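Long-range contact in phage-like element PBSX protein XepA (Bacillus subtilis, PDB 6IA5), which is of unknown function, does not seem to take part in host cell lysis, and assembles as a pentamer: residues Gly207-Ser212 and Ile264-Gly269. Sequence-based numbering, arbitrary orientation.
Sequences GTAEMS and ISITGG
The carbonyl of Thr267 takes the N-H of Met211 in its own plane (Met211 N to Thr267 O, 3.2 Å), whereas the N-H of Thr267 approaches the Met211 carbonyl from above, 33° out of plane (Thr267 N to Met211 O, 2.9 Å). The Glu210 carboxylate, at the end of an extended chain, lies beside the Gly268 peptide without bonding to it, OE1 3.8 Å from Gly268 CA. Glu210 N also leans on Thr267 O through a weak, bent bond of 3.0 Å. Glu210 and Met211 thus both face Thr267, a classic beta bulge at the end of an antiparallel pairing. A second weak bond links Glu210 N to Gly268 O. Beyond the bulge, Ser212 and Ile266 form a non-hydrogen-bonded pair, where Ser212 CA sits 3.1 Å from Ser265 O in a CA-H...O contact.

Met211 and Thr267 run side by side on one face; Thr267 OG1, set between its backbone N and carbonyl carbon (chi1 56°), comes 3.4 Å from Met211 CB. Ser212 and Ile266 occupy the other face. The Ile266 chain, with CG1 anti to the backbone N, brings CG1 to 3.7 Å from Ala209 CB. Gly269, lacking a side chain, lets its CA come 3.7 Å from Ala209 CA.

Thr208 OG1 bonds to Thr270 N, and Lys245 NZ binds the carbonyls of Gly207 and Ala209. Ser212 and Ile266 both touch Leu271. Two connections run side by side at the tip of the C-terminal beta domain, one from strand 200-207 to strand 211-219 and the other from strand 258-267 to strand 271-278; 211-219 pairs with 258-267 and 200-207 with 271-278.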
ATOM      1  N   GLY E 207     -17.795  -8.277 -46.567  1.00 40.35           N
ATOM      2  CA  GLY E 207     -18.013  -9.622 -47.063  1.00 42.29           C
ATOM      3  C   GLY E 207     -18.337  -9.645 -48.557  1.00 40.18           C
ATOM      4  O   GLY E 207     -18.151  -8.651 -49.250  1.00 44.69           O
ATOM      5  N   THR E 208     -18.885 -10.777 -49.018  1.00 44.85           N
ATOM      6  CA  THR E 208     -19.135 -11.017 -50.433  1.00 44.51           C
ATOM      7  C   THR E 208     -20.550 -10.603 -50.833  1.00 47.81           C
ATOM      8  O   THR E 208     -20.814 -10.471 -52.026  1.00 44.24           O
ATOM      9  CB  THR E 208     -18.936 -12.495 -50.805  1.00 41.86           C
ATOM     10  OG1 THR E 208     -19.739 -13.241 -49.896  1.00 43.75           O
ATOM     11  CG2 THR E 208     -17.505 -12.971 -50.658  1.00 42.19           C
ATOM     12  N   ALA E 209     -21.462 -10.406 -49.865  1.00 47.31           N
ATOM     13  CA  ALA E 209     -22.851 -10.126 -50.204  1.00 45.02           C
ATOM     14  C   ALA E 209     -22.919  -9.053 -51.286  1.00 45.22           C
ATOM     15  O   ALA E 209     -22.244  -8.030 -51.200  1.00 49.13           O
ATOM     16  CB  ALA E 209     -23.623  -9.708 -48.978  1.00 47.58           C
ATOM     17  N   GLU E 210     -23.740  -9.294 -52.315  1.00 43.85           N
ATOM     18  CA  GLU E 210     -23.864  -8.328 -53.401  1.00 44.52           C
ATOM     19  C   GLU E 210     -24.830  -7.216 -53.011  1.00 41.81           C
ATOM     20  O   GLU E 210     -24.770  -6.108 -53.540  1.00 37.42           O
ATOM     21  CB  GLU E 210     -24.327  -9.004 -54.696  1.00 47.21           C
ATOM     22  CG  GLU E 210     -23.186  -9.695 -55.424  1.00 68.17           C
ATOM     23  CD  GLU E 210     -23.578 -10.887 -56.280  1.00 79.64           C
ATOM     24  OE1 GLU E 210     -24.803 -11.111 -56.460  1.00 82.20           O
ATOM     25  OE2 GLU E 210     -22.650 -11.585 -56.758  1.00 85.84           O
ATOM     26  N   MET E 211     -25.773  -7.554 -52.134  1.00 40.50           N
ATOM     27  CA  MET E 211     -26.756  -6.617 -51.620  1.00 44.45           C
ATOM     28  C   MET E 211     -26.929  -6.950 -50.141  1.00 42.82           C
ATOM     29  O   MET E 211     -26.969  -8.124 -49.782  1.00 37.77           O
ATOM     30  CB  MET E 211     -28.080  -6.824 -52.371  1.00 57.65           C
ATOM     31  CG  MET E 211     -29.300  -6.385 -51.640  1.00 73.31           C
ATOM     32  SD  MET E 211     -29.707  -4.743 -52.190  1.00 84.76           S
ATOM     33  CE  MET E 211     -30.288  -4.055 -50.635  1.00 74.99           C
ATOM     34  N   SER E 212     -26.950  -5.913 -49.301  1.00 38.04           N
ATOM     35  CA  SER E 212     -27.175  -6.073 -47.874  1.00 39.81           C
ATOM     36  C   SER E 212     -27.602  -4.734 -47.284  1.00 37.44           C
ATOM     37  O   SER E 212     -27.265  -3.669 -47.813  1.00 40.23           O
ATOM     38  CB  SER E 212     -25.985  -6.637 -47.141  1.00 43.46           C
ATOM     39  OG  SER E 212     -24.842  -5.824 -47.352  1.00 43.76           O
ATOM     40  N   ILE E 264     -30.881  -6.496 -42.115  1.00 43.50           N
ATOM     41  CA  ILE E 264     -32.273  -6.331 -42.503  1.00 46.05           C
ATOM     42  C   ILE E 264     -32.532  -7.219 -43.716  1.00 54.51           C
ATOM     43  O   ILE E 264     -33.581  -7.853 -43.827  1.00 52.35           O
ATOM     44  CB  ILE E 264     -32.586  -4.848 -42.815  1.00 44.51           C
ATOM     45  CG1 ILE E 264     -32.555  -3.988 -41.552  1.00 50.63           C
ATOM     46  CG2 ILE E 264     -33.923  -4.694 -43.543  1.00 45.70           C
ATOM     47  CD1 ILE E 264     -33.557  -4.427 -40.491  1.00 56.43           C
ATOM     48  N   SER E 265     -31.563  -7.230 -44.634  1.00 52.92           N
ATOM     49  CA  SER E 265     -31.647  -8.050 -45.826  1.00 48.39           C
ATOM     50  C   SER E 265     -30.241  -8.315 -46.354  1.00 50.97           C
ATOM     51  O   SER E 265     -29.315  -7.550 -46.096  1.00 46.18           O
ATOM     52  CB  SER E 265     -32.510  -7.408 -46.863  1.00 46.99           C
ATOM     53  OG  SER E 265     -31.902  -6.217 -47.317  1.00 51.98           O
ATOM     54  N   ILE E 266     -30.119  -9.419 -47.095  1.00 49.17           N
ATOM     55  CA  ILE E 266     -28.875  -9.841 -47.704  1.00 45.34           C
ATOM     56  C   ILE E 266     -29.204 -10.787 -48.868  1.00 49.76           C
ATOM     57  O   ILE E 266     -30.087 -11.636 -48.723  1.00 42.63           O
ATOM     58  CB  ILE E 266     -27.984 -10.488 -46.632  1.00 40.57           C
ATOM     59  CG1 ILE E 266     -26.644 -10.978 -47.179  1.00 44.42           C
ATOM     60  CG2 ILE E 266     -28.714 -11.572 -45.877  1.00 44.42           C
ATOM     61  CD1 ILE E 266     -25.703 -11.435 -46.109  1.00 45.69           C
ATOM     62  N   THR E 267     -28.531 -10.600 -50.014  1.00 47.99           N
ATOM     63  CA  THR E 267     -28.543 -11.574 -51.091  1.00 48.85           C
ATOM     64  C   THR E 267     -27.166 -11.627 -51.747  1.00 53.06           C
ATOM     65  O   THR E 267     -26.417 -10.639 -51.782  1.00 49.57           O
ATOM     66  CB  THR E 267     -29.589 -11.253 -52.178  1.00 51.61           C
ATOM     67  OG1 THR E 267     -29.393  -9.944 -52.720  1.00 57.63           O
ATOM     68  CG2 THR E 267     -31.021 -11.403 -51.718  1.00 51.51           C
ATOM     69  N   GLY E 268     -26.848 -12.809 -52.293  1.00 53.99           N
ATOM     70  CA  GLY E 268     -25.739 -12.964 -53.223  1.00 51.59           C
ATOM     71  C   GLY E 268     -24.388 -13.053 -52.518  1.00 49.01           C
ATOM     72  O   GLY E 268     -23.402 -12.532 -53.008  1.00 54.68           O
ATOM     73  N   GLY E 269     -24.339 -13.724 -51.369  1.00 49.42           N
ATOM     74  CA  GLY E 269     -23.096 -13.829 -50.622  1.00 52.10           C
ATOM     75  C   GLY E 269     -23.335 -13.695 -49.122  1.00 55.25           C
ATOM     76  O   GLY E 269     -24.469 -13.775 -48.659  1.00 52.17           O
TER